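Local coordinates for protein transcriptional regulator fur family (Xanthomonas campestris pv. campestris, PDB 7DH8) that acts as a zinc-responsive transcriptional regulator of the Fur family, binding zinc and probably repressing zinc-uptake genes by binding their regulatory DNA, at residues His97-Val102 with His116-Ile122; Leu40-Arg46 with Ala86-Leu90; Phe105-His109 with Ser128-Leu132. One frame throughout, in Å; residues are numbered along the deposited sequence.

Contact 1 (His97-Val102 with His116-Ile122); sequences HKLESV and HSVPFLI. With ZN (zinc ion), chain B.
Strand 97-99 and strand 119-122, from different sheets, cross obliquely, their N-to-C directions 50° apart (signed crossing angle -50°) and their axes no closer than 10.1 Å, so the gap is bridged by side chains and, at one end, by a zinc ion. Leu99 lies opposite Phe120 (CA-CA 8.3 Å) and Val102 opposite Ile122 (8.9 Å); after Leu99 the backbone turns through Glu100 and Ser101. The zinc is bound by His97 NE2 at 2.0 Å and His116 NE2 at 2.2 Å, with Cys108 and Glu131 completing the site. The m rotamer of His97 and the p rotamer of His116 bring both imidazoles to the ion. Phe120 (m) turns its edge to the face of His97 in an edge-to-face pair, centroids 5.3 Å apart, while its own face receives Leu99 CD2, 3.6 Å from the ring centroid. Leu99 CD1 meets Ile122 CD1 at 4.2 Å. Zinc and this Leu99-Phe120-Ile122 packing join hairpin 96-99/104-107 to the sheet of strand 119-123, consistent with the Fur-family regulatory metal site between DNA-binding and dimerization domains. Around it, His97 pairs through its backbone with Val106 of strand 104-107, and Phe120 with Leu157 and Val159 of strand 151-160.

Contact 2 (Leu40-Arg46 with Ala86-Leu90); sequences LRLTPIR and ALDFL
An arginine-aromatic contact joins the start of helix 44-56 to helix 80-92, among the helices that precede the first strand. Residues Leu40-Thr43 form an extended lead-in, and the helix begins at Pro44. Thr43 is its N-cap: with chi1 at 74° (p), its OG1 accepts from Arg46 N at 3.1 Å. The backbones are closest at Arg46 and Ala86, whose CA atoms lie 4.9 Å apart, and the small Ala86 side chain permits this approach; its CB meets Arg46 CG and Ile45 CG2, each at 3.7 Å. One turn on, Phe89 (chi1 t, chi2 87°) offers a ring face to Arg46, whose side chain is m at chi1 and extended beyond. The result is a cation-pi interaction, with Arg46 CZ 3.7 Å from the Phe89 ring centroid and 17° off its normal, and a CH-pi contact from Arg46 CD at 3.9 Å from the same centroid. In the Fur family such helices, with a beta-hairpin wing, form the N-terminal winged-helix DNA-binding domain. Arg46 NH1 also reaches back to Arg41 O in a weak hydrogen bond of 2.8 Å. The ring edge of Phe89 is lined by Leu40 CB at its CE1 and Leu42 CD1 at its CE2, both at 3.8 Å. Leu42 CD1 continues to Leu90 CD2 at 4.2 Å, while Leu42 also packs on Val28, Val31 and Cys35 of helix 25-35.

Contact 3 (Phe105-His109 with Ser128-Leu132); sequences FVACH and SAVEL. With ZN (zinc ion), chain B.
Strand 129-131 passes the end of strand 104-107 without backbone pairing: the nearest CA atoms are Val106 to Ala129 at 8.0 Å and His109 to Glu131 at 7.3 Å. Alternation along the strand sets the pattern, for Ser128 and Val130 direct their CB atoms away, Ala129 and Glu131 toward the other segment. Ala129 CB makes a loose apolar contact with Val106 CG1 at 4.4 Å. Glu131 does most of the work, its chain extended at chi1 and chi2 (both t) and its carboxylate divided in role. OE2 binds zinc at 2.0 Å beside Cys108 SG at 2.1 Å, the cysteine also being t. OE1 accepts a weak hydrogen bond from His109 N at 3.4 Å and one from a water, 2.7 Å away, that also donates to Ala107 O at 2.6 Å. Glu131 CB lies over a face of the poorly ordered His109 ring, a CH-pi contact 4.0 Å from the centroid. Leu132 points its CA-to-CB bond away, but its O accepts from a second water at 3.1 Å; that water also donates to Glu131 OE2 at 2.8 Å and lies 3.0 Å from His109 NE2. With His97 and His116 the four-ligand zinc site is complete, a Cys-His-His-Glu set like the regulatory sites of Zur proteins.

In the fold
Followed from the N terminus, contact 2 comes first, closing a largely helical loop of 39 residues. It is complete before the others begin, and helix 80-92 then runs on into strand 96-99. Contacts 1 and 3 close loops of 13 and 18 residues, and they cross: residues 97-102, 105-109, 116-122 and 128-132 alternate, so each spans a segment of the other, and both touch the same zinc ion. Together they tie the hairpin of strands 96-99 and 104-107 to the three-stranded sheet holding 119-123 and 129-131. Contact 2 lies about 20 Å, centre to centre, from contact 1, yet its Leu87 packs on Phe105 of contact 3, linking helices to hairpin.

Contact 1 (His97-Val102 with His116-Ile122)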
loop_
_atom_site.group_PDB
_atom_site.type_symbol
_atom_site.label_atom_id
_atom_site.label_comp_id
_atom_site.label_asym_id
_atom_site.label_seq_id
_atom_site.Cartn_x
_atom_site.Cartn_y
_atom_site.Cartn_z
ATOM N N HIS A 97 0.709 -12.598 3.721
ATOM C CA HIS A 97 0.422 -11.366 3.028
ATOM C C HIS A 97 1.574 -10.419 3.262
ATOM O O HIS A 97 2.063 -10.311 4.386
ATOM C CB HIS A 97 -0.879 -10.696 3.517
ATOM C CG HIS A 97 -2.107 -11.525 3.287
ATOM N ND1 HIS A 97 -2.746 -11.567 2.066
ATOM C CD2 HIS A 97 -2.822 -12.322 4.115
ATOM C CE1 HIS A 97 -3.789 -12.379 2.145
ATOM N NE2 HIS A 97 -3.878 -12.823 3.389
ATOM N N LYS A 98 1.967 -9.705 2.214
ATOM C CA LYS A 98 2.883 -8.602 2.382
ATOM C C LYS A 98 2.066 -7.336 2.535
ATOM O O LYS A 98 1.247 -7.016 1.666
ATOM C CB LYS A 98 3.834 -8.453 1.192
ATOM C CG LYS A 98 4.944 -7.348 1.476
ATOM C CD LYS A 98 5.786 -7.115 0.201
ATOM C CE LYS A 98 6.598 -5.798 0.262
ATOM N NZ LYS A 98 7.562 -5.710 -0.916
ATOM N N LEU A 99 2.263 -6.639 3.647
ATOM C CA LEU A 99 1.621 -5.342 3.893
ATOM C C LEU A 99 2.474 -4.251 3.261
ATOM O O LEU A 99 3.570 -3.962 3.734
ATOM C CB LEU A 99 1.484 -5.109 5.385
ATOM C CG LEU A 99 0.604 -6.213 6.009
ATOM C CD1 LEU A 99 0.545 -6.050 7.522
ATOM C CD2 LEU A 99 -0.832 -6.241 5.345
ATOM N N GLU A 100 1.953 -3.611 2.218
ATOM C CA GLU A 100 2.788 -2.684 1.472
ATOM C C GLU A 100 3.107 -1.429 2.233
ATOM O O GLU A 100 4.173 -0.850 2.000
ATOM C CB GLU A 100 2.123 -2.304 0.151
ATOM C CG GLU A 100 1.784 -3.490 -0.649
ATOM C CD GLU A 100 2.974 -3.992 -1.437
ATOM O OE1 GLU A 100 3.980 -3.272 -1.474
ATOM O OE2 GLU A 100 2.894 -5.104 -2.014
ATOM N N SER A 101 2.213 -0.954 3.116
ATOM C CA SER A 101 2.535 0.331 3.733
ATOM C C SER A 101 3.526 0.223 4.893
ATOM O O SER A 101 4.045 1.262 5.338
ATOM C CB SER A 101 1.264 1.052 4.219
ATOM O OG SER A 101 0.632 0.315 5.227
ATOM N N VAL A 102 3.795 -0.976 5.415
ATOM C CA VAL A 102 4.824 -1.127 6.447
ATOM C C VAL A 102 5.946 -2.057 6.019
ATOM O O VAL A 102 6.855 -2.298 6.809
ATOM C CB VAL A 102 4.250 -1.604 7.800
ATOM C CG1 VAL A 102 3.436 -0.500 8.457
ATOM C CG2 VAL A 102 3.455 -2.896 7.632
ATOM N N HIS A 116 -6.168 -13.776 -2.546
ATOM C CA HIS A 116 -7.365 -12.980 -2.350
ATOM C C HIS A 116 -6.925 -11.591 -1.960
ATOM O O HIS A 116 -5.858 -11.400 -1.378
ATOM C CB HIS A 116 -8.236 -13.554 -1.235
ATOM C CG HIS A 116 -7.498 -13.736 0.056
ATOM N ND1 HIS A 116 -6.553 -14.720 0.235
ATOM C CD2 HIS A 116 -7.541 -13.044 1.223
ATOM C CE1 HIS A 116 -6.078 -14.655 1.465
ATOM N NE2 HIS A 116 -6.654 -13.641 2.078
ATOM N N SER A 117 -7.827 -10.657 -2.161
ATOM C CA SER A 117 -7.614 -9.275 -1.778
ATOM C C SER A 117 -8.536 -8.987 -0.607
ATOM O O SER A 117 -9.725 -9.359 -0.654
ATOM C CB SER A 117 -7.903 -8.360 -2.973
ATOM O OG SER A 117 -6.816 -8.569 -3.867
ATOM N N VAL A 118 -7.973 -8.402 0.462
ATOM C CA VAL A 118 -8.745 -8.143 1.689
ATOM C C VAL A 118 -8.211 -6.895 2.375
ATOM O O VAL A 118 -7.023 -6.619 2.305
ATOM C CB VAL A 118 -8.687 -9.305 2.691
ATOM C CG1 VAL A 118 -9.447 -10.505 2.192
ATOM C CG2 VAL A 118 -7.207 -9.608 3.092
ATOM N N PRO A 119 -9.054 -6.153 3.066
ATOM C CA PRO A 119 -8.574 -5.046 3.893
ATOM C C PRO A 119 -7.823 -5.547 5.117
ATOM O O PRO A 119 -8.148 -6.582 5.716
ATOM C CB PRO A 119 -9.875 -4.335 4.324
ATOM C CG PRO A 119 -10.948 -4.866 3.334
ATOM C CD PRO A 119 -10.518 -6.266 3.080
ATOM N N PHE A 120 -6.890 -4.725 5.521
ATOM C CA PHE A 120 -6.156 -4.797 6.771
ATOM C C PHE A 120 -6.329 -3.503 7.527
ATOM O O PHE A 120 -6.235 -2.428 6.918
ATOM C CB PHE A 120 -4.640 -4.995 6.492
ATOM C CG PHE A 120 -4.338 -6.337 6.003
ATOM C CD1 PHE A 120 -4.377 -6.598 4.645
ATOM C CD2 PHE A 120 -4.064 -7.362 6.882
ATOM C CE1 PHE A 120 -4.159 -7.866 4.178
ATOM C CE2 PHE A 120 -3.847 -8.638 6.401
ATOM C CZ PHE A 120 -3.889 -8.881 5.070
ATOM N N LEU A 121 -6.571 -3.607 8.858
ATOM C CA LEU A 121 -6.504 -2.476 9.771
ATOM C C LEU A 121 -5.118 -2.501 10.398
ATOM O O LEU A 121 -4.764 -3.472 11.064
ATOM C CB LEU A 121 -7.565 -2.581 10.872
ATOM C CG LEU A 121 -9.016 -2.849 10.411
ATOM C CD1 LEU A 121 -9.927 -3.069 11.574
ATOM C CD2 LEU A 121 -9.474 -1.696 9.479
ATOM N N ILE A 122 -4.334 -1.459 10.194
ATOM C CA ILE A 122 -2.957 -1.449 10.667
ATOM C C ILE A 122 -2.812 -0.285 11.619
ATOM O O ILE A 122 -3.031 0.858 11.239
ATOM C CB ILE A 122 -1.952 -1.367 9.503
ATOM C CG1 ILE A 122 -2.151 -2.532 8.555
ATOM C CG2 ILE A 122 -0.459 -1.431 10.031
ATOM C CD1 ILE A 122 -1.296 -2.326 7.199
HETATM ZN ZN ZN B . -5.491 -13.873 3.986
#

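Contact 2 (Leu40-Arg46 with Ala86-Leu90)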
loop_
_atom_site.group_PDB
_atom_site.type_symbol
_atom_site.label_atom_id
_atom_site.label_comp_id
_atom_site.label_asym_id
_atom_site.label_seq_id
_atom_site.Cartn_x
_atom_site.Cartn_y
_atom_site.Cartn_z
ATOM N N LEU A 40 0.806 -28.186 -4.726
ATOM C CA LEU A 40 2.003 -27.933 -3.914
ATOM C C LEU A 40 2.312 -28.724 -2.654
ATOM O O LEU A 40 1.482 -29.508 -2.189
ATOM C CB LEU A 40 1.854 -26.445 -3.628
ATOM C CG LEU A 40 0.479 -25.854 -3.907
ATOM C CD1 LEU A 40 0.040 -24.944 -2.791
ATOM C CD2 LEU A 40 0.453 -25.127 -5.236
ATOM N N ARG A 41 3.542 -28.533 -2.204
ATOM C CA ARG A 41 4.059 -29.140 -0.956
ATOM C C ARG A 41 4.836 -28.239 0.003
ATOM O O ARG A 41 5.645 -27.459 -0.438
ATOM C CB ARG A 41 4.995 -30.254 -1.415
ATOM C CG ARG A 41 4.338 -31.629 -1.440
ATOM C CD ARG A 41 4.488 -32.420 -2.736
ATOM N NE ARG A 41 5.873 -32.785 -2.937
ATOM C CZ ARG A 41 6.497 -32.721 -4.097
ATOM N NH1 ARG A 41 5.843 -32.335 -5.179
ATOM N NH2 ARG A 41 7.768 -33.049 -4.157
ATOM N N LEU A 42 4.612 -28.424 1.288
ATOM C CA LEU A 42 5.227 -27.539 2.271
ATOM C C LEU A 42 6.531 -28.130 2.798
ATOM O O LEU A 42 6.524 -28.921 3.746
ATOM C CB LEU A 42 4.225 -27.278 3.392
ATOM C CG LEU A 42 4.363 -25.933 4.127
ATOM C CD1 LEU A 42 3.786 -24.717 3.319
ATOM C CD2 LEU A 42 3.731 -26.027 5.497
ATOM N N THR A 43 7.657 -27.737 2.173
ATOM C CA THR A 43 8.977 -28.158 2.622
ATOM C C THR A 43 9.210 -27.714 4.067
ATOM O O THR A 43 8.589 -26.760 4.540
ATOM C CB THR A 43 10.078 -27.572 1.725
ATOM O OG1 THR A 43 10.233 -26.173 1.996
ATOM C CG2 THR A 43 9.782 -27.769 0.237
ATOM N N PRO A 44 10.107 -28.392 4.785
ATOM C CA PRO A 44 10.475 -27.920 6.134
ATOM C C PRO A 44 10.841 -26.455 6.179
ATOM O O PRO A 44 10.494 -25.746 7.135
ATOM C CB PRO A 44 11.674 -28.802 6.506
ATOM C CG PRO A 44 11.966 -29.644 5.281
ATOM C CD PRO A 44 10.711 -29.695 4.480
ATOM N N ILE A 45 11.532 -25.973 5.148
ATOM C CA ILE A 45 11.908 -24.570 5.114
ATOM C C ILE A 45 10.674 -23.676 5.006
ATOM O O ILE A 45 10.546 -22.691 5.735
ATOM C CB ILE A 45 12.868 -24.294 3.941
ATOM C CG1 ILE A 45 14.200 -25.014 4.160
ATOM C CG2 ILE A 45 13.086 -22.799 3.772
ATOM C CD1 ILE A 45 15.100 -25.016 2.946
ATOM N N ARG A 46 9.745 -24.016 4.112
ATOM C CA ARG A 46 8.524 -23.227 4.008
ATOM C C ARG A 46 7.698 -23.304 5.286
ATOM O O ARG A 46 6.986 -22.346 5.634
ATOM C CB ARG A 46 7.686 -23.715 2.829
ATOM C CG ARG A 46 8.279 -23.432 1.495
ATOM C CD ARG A 46 7.767 -24.462 0.506
ATOM N NE ARG A 46 7.939 -24.004 -0.860
ATOM C CZ ARG A 46 7.889 -24.805 -1.915
ATOM N NH1 ARG A 46 7.652 -26.098 -1.747
ATOM N NH2 ARG A 46 8.071 -24.313 -3.133
ATOM N N ALA A 86 11.205 -19.473 -0.164
ATOM C CA ALA A 86 10.124 -20.019 0.652
ATOM C C ALA A 86 9.074 -18.947 0.951
ATOM O O ALA A 86 7.859 -19.193 0.836
ATOM C CB ALA A 86 10.688 -20.631 1.945
ATOM N N LEU A 87 9.516 -17.741 1.302
ATOM C CA LEU A 87 8.582 -16.626 1.461
ATOM C C LEU A 87 7.783 -16.346 0.185
ATOM O O LEU A 87 6.559 -16.171 0.245
ATOM C CB LEU A 87 9.337 -15.375 1.908
ATOM C CG LEU A 87 8.511 -14.143 2.302
ATOM C CD1 LEU A 87 7.555 -14.416 3.456
ATOM C CD2 LEU A 87 9.449 -13.050 2.696
ATOM N N ASP A 88 8.445 -16.262 -0.979
ATOM C CA ASP A 88 7.701 -16.062 -2.231
ATOM C C ASP A 88 6.612 -17.124 -2.422
ATOM O O ASP A 88 5.497 -16.808 -2.840
ATOM C CB ASP A 88 8.635 -16.118 -3.434
ATOM C CG ASP A 88 9.591 -14.925 -3.513
ATOM O OD1 ASP A 88 9.247 -13.813 -3.077
ATOM O OD2 ASP A 88 10.696 -15.113 -4.056
ATOM N N PHE A 89 6.943 -18.393 -2.166
ATOM C CA PHE A 89 5.970 -19.465 -2.305
ATOM C C PHE A 89 4.769 -19.212 -1.411
ATOM O O PHE A 89 3.619 -19.267 -1.863
ATOM C CB PHE A 89 6.630 -20.804 -1.980
ATOM C CG PHE A 89 5.660 -21.904 -1.704
ATOM C CD1 PHE A 89 5.159 -22.668 -2.737
ATOM C CD2 PHE A 89 5.238 -22.170 -0.407
ATOM C CE1 PHE A 89 4.260 -23.670 -2.489
ATOM C CE2 PHE A 89 4.335 -23.174 -0.149
ATOM C CZ PHE A 89 3.849 -23.932 -1.191
ATOM N N LEU A 90 5.024 -18.905 -0.132
ATOM C CA LEU A 90 3.950 -18.588 0.795
ATOM C C LEU A 90 3.073 -17.452 0.269
ATOM O O LEU A 90 1.843 -17.504 0.370
ATOM C CB LEU A 90 4.544 -18.247 2.167
ATOM C CG LEU A 90 5.295 -19.437 2.776
ATOM C CD1 LEU A 90 5.979 -19.051 4.090
ATOM C CD2 LEU A 90 4.338 -20.614 2.995
#

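Contact 3 (Phe105-His109 with Ser128-Leu132)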
loop_
_atom_site.group_PDB
_atom_site.type_symbol
_atom_site.label_atom_id
_atom_site.label_comp_id
_atom_site.label_asym_id
_atom_site.label_seq_id
_atom_site.Cartn_x
_atom_site.Cartn_y
_atom_site.Cartn_z
ATOM N N PHE A 105 5.377 -8.649 6.743
ATOM C CA PHE A 105 4.646 -9.858 6.347
ATOM C C PHE A 105 3.829 -10.370 7.508
ATOM O O PHE A 105 4.250 -10.253 8.664
ATOM C CB PHE A 105 5.597 -10.951 5.902
ATOM C CG PHE A 105 6.431 -10.548 4.723
ATOM C CD1 PHE A 105 7.595 -9.845 4.908
ATOM C CD2 PHE A 105 5.967 -10.761 3.409
ATOM C CE1 PHE A 105 8.363 -9.446 3.819
ATOM C CE2 PHE A 105 6.698 -10.351 2.317
ATOM C CZ PHE A 105 7.910 -9.678 2.509
ATOM N N VAL A 106 2.682 -10.984 7.210
ATOM C CA VAL A 106 1.782 -11.505 8.238
ATOM C C VAL A 106 1.219 -12.797 7.669
ATOM O O VAL A 106 1.090 -12.946 6.448
ATOM C CB VAL A 106 0.604 -10.534 8.653
ATOM C CG1 VAL A 106 1.044 -9.370 9.523
ATOM C CG2 VAL A 106 -0.213 -10.019 7.396
ATOM N N ALA A 107 0.906 -13.746 8.544
ATOM C CA ALA A 107 0.324 -14.990 8.076
ATOM C C ALA A 107 -1.148 -14.756 7.759
ATOM O O ALA A 107 -1.827 -13.946 8.412
ATOM C CB ALA A 107 0.486 -16.105 9.116
ATOM N N CYS A 108 -1.638 -15.431 6.726
ATOM C CA CYS A 108 -3.069 -15.338 6.461
ATOM C C CYS A 108 -3.840 -16.160 7.497
ATOM O O CYS A 108 -3.569 -17.351 7.698
ATOM C CB CYS A 108 -3.417 -15.804 5.056
ATOM S SG CYS A 108 -5.277 -15.783 4.735
ATOM N N HIS A 109 -4.801 -15.507 8.140
ATOM C CA HIS A 109 -5.618 -16.081 9.204
ATOM C C HIS A 109 -6.515 -17.223 8.684
ATOM O O HIS A 109 -6.774 -18.165 9.446
ATOM C CB HIS A 109 -6.224 -14.942 10.036
ATOM C CG HIS A 109 -7.360 -14.226 9.364
ATOM N ND1 HIS A 109 -8.489 -13.804 10.043
ATOM C CD2 HIS A 109 -7.564 -13.895 8.064
ATOM C CE1 HIS A 109 -9.329 -13.231 9.195
ATOM N NE2 HIS A 109 -8.794 -13.277 7.988
ATOM N N SER A 128 0.007 -3.364 15.139
ATOM C CA SER A 128 -0.810 -4.555 14.909
ATOM C C SER A 128 -1.517 -4.442 13.561
ATOM O O SER A 128 -1.825 -3.330 13.090
ATOM C CB SER A 128 -1.896 -4.738 15.980
ATOM O OG SER A 128 -2.788 -3.609 15.922
ATOM N N ALA A 129 -1.840 -5.616 12.981
ATOM C CA ALA A 129 -2.527 -5.667 11.697
ATOM C C ALA A 129 -3.647 -6.688 11.779
ATOM O O ALA A 129 -3.440 -7.838 12.177
ATOM C CB ALA A 129 -1.590 -6.023 10.557
ATOM N N VAL A 130 -4.846 -6.259 11.445
ATOM C CA VAL A 130 -5.997 -7.157 11.506
ATOM C C VAL A 130 -6.486 -7.356 10.083
ATOM O O VAL A 130 -6.763 -6.375 9.380
ATOM C CB VAL A 130 -7.124 -6.602 12.385
ATOM C CG1 VAL A 130 -8.350 -7.580 12.332
ATOM C CG2 VAL A 130 -6.652 -6.440 13.831
ATOM N N GLU A 131 -6.692 -8.618 9.703
ATOM C CA GLU A 131 -7.101 -8.989 8.363
ATOM C C GLU A 131 -8.608 -9.173 8.343
ATOM O O GLU A 131 -9.114 -10.018 9.063
ATOM C CB GLU A 131 -6.452 -10.300 7.934
ATOM C CG GLU A 131 -6.885 -10.673 6.490
ATOM C CD GLU A 131 -6.219 -11.947 5.972
ATOM O OE1 GLU A 131 -5.287 -12.466 6.628
ATOM O OE2 GLU A 131 -6.609 -12.429 4.871
ATOM N N LEU A 132 -9.304 -8.438 7.484
ATOM C CA LEU A 132 -10.742 -8.591 7.336
ATOM C C LEU A 132 -11.031 -9.356 6.045
ATOM O O LEU A 132 -10.129 -9.754 5.297
ATOM C CB LEU A 132 -11.422 -7.209 7.339
ATOM C CG LEU A 132 -11.092 -6.277 8.525
ATOM C CD1 LEU A 132 -11.984 -5.041 8.493
ATOM C CD2 LEU A 132 -11.285 -7.026 9.853
HETATM ZN ZN ZN B . -5.491 -13.873 3.986
HETATM O O HOH W 1 -3.401 -11.819 8.472
HETATM O O HOH W 2 -9.429 -12.717 5.067
#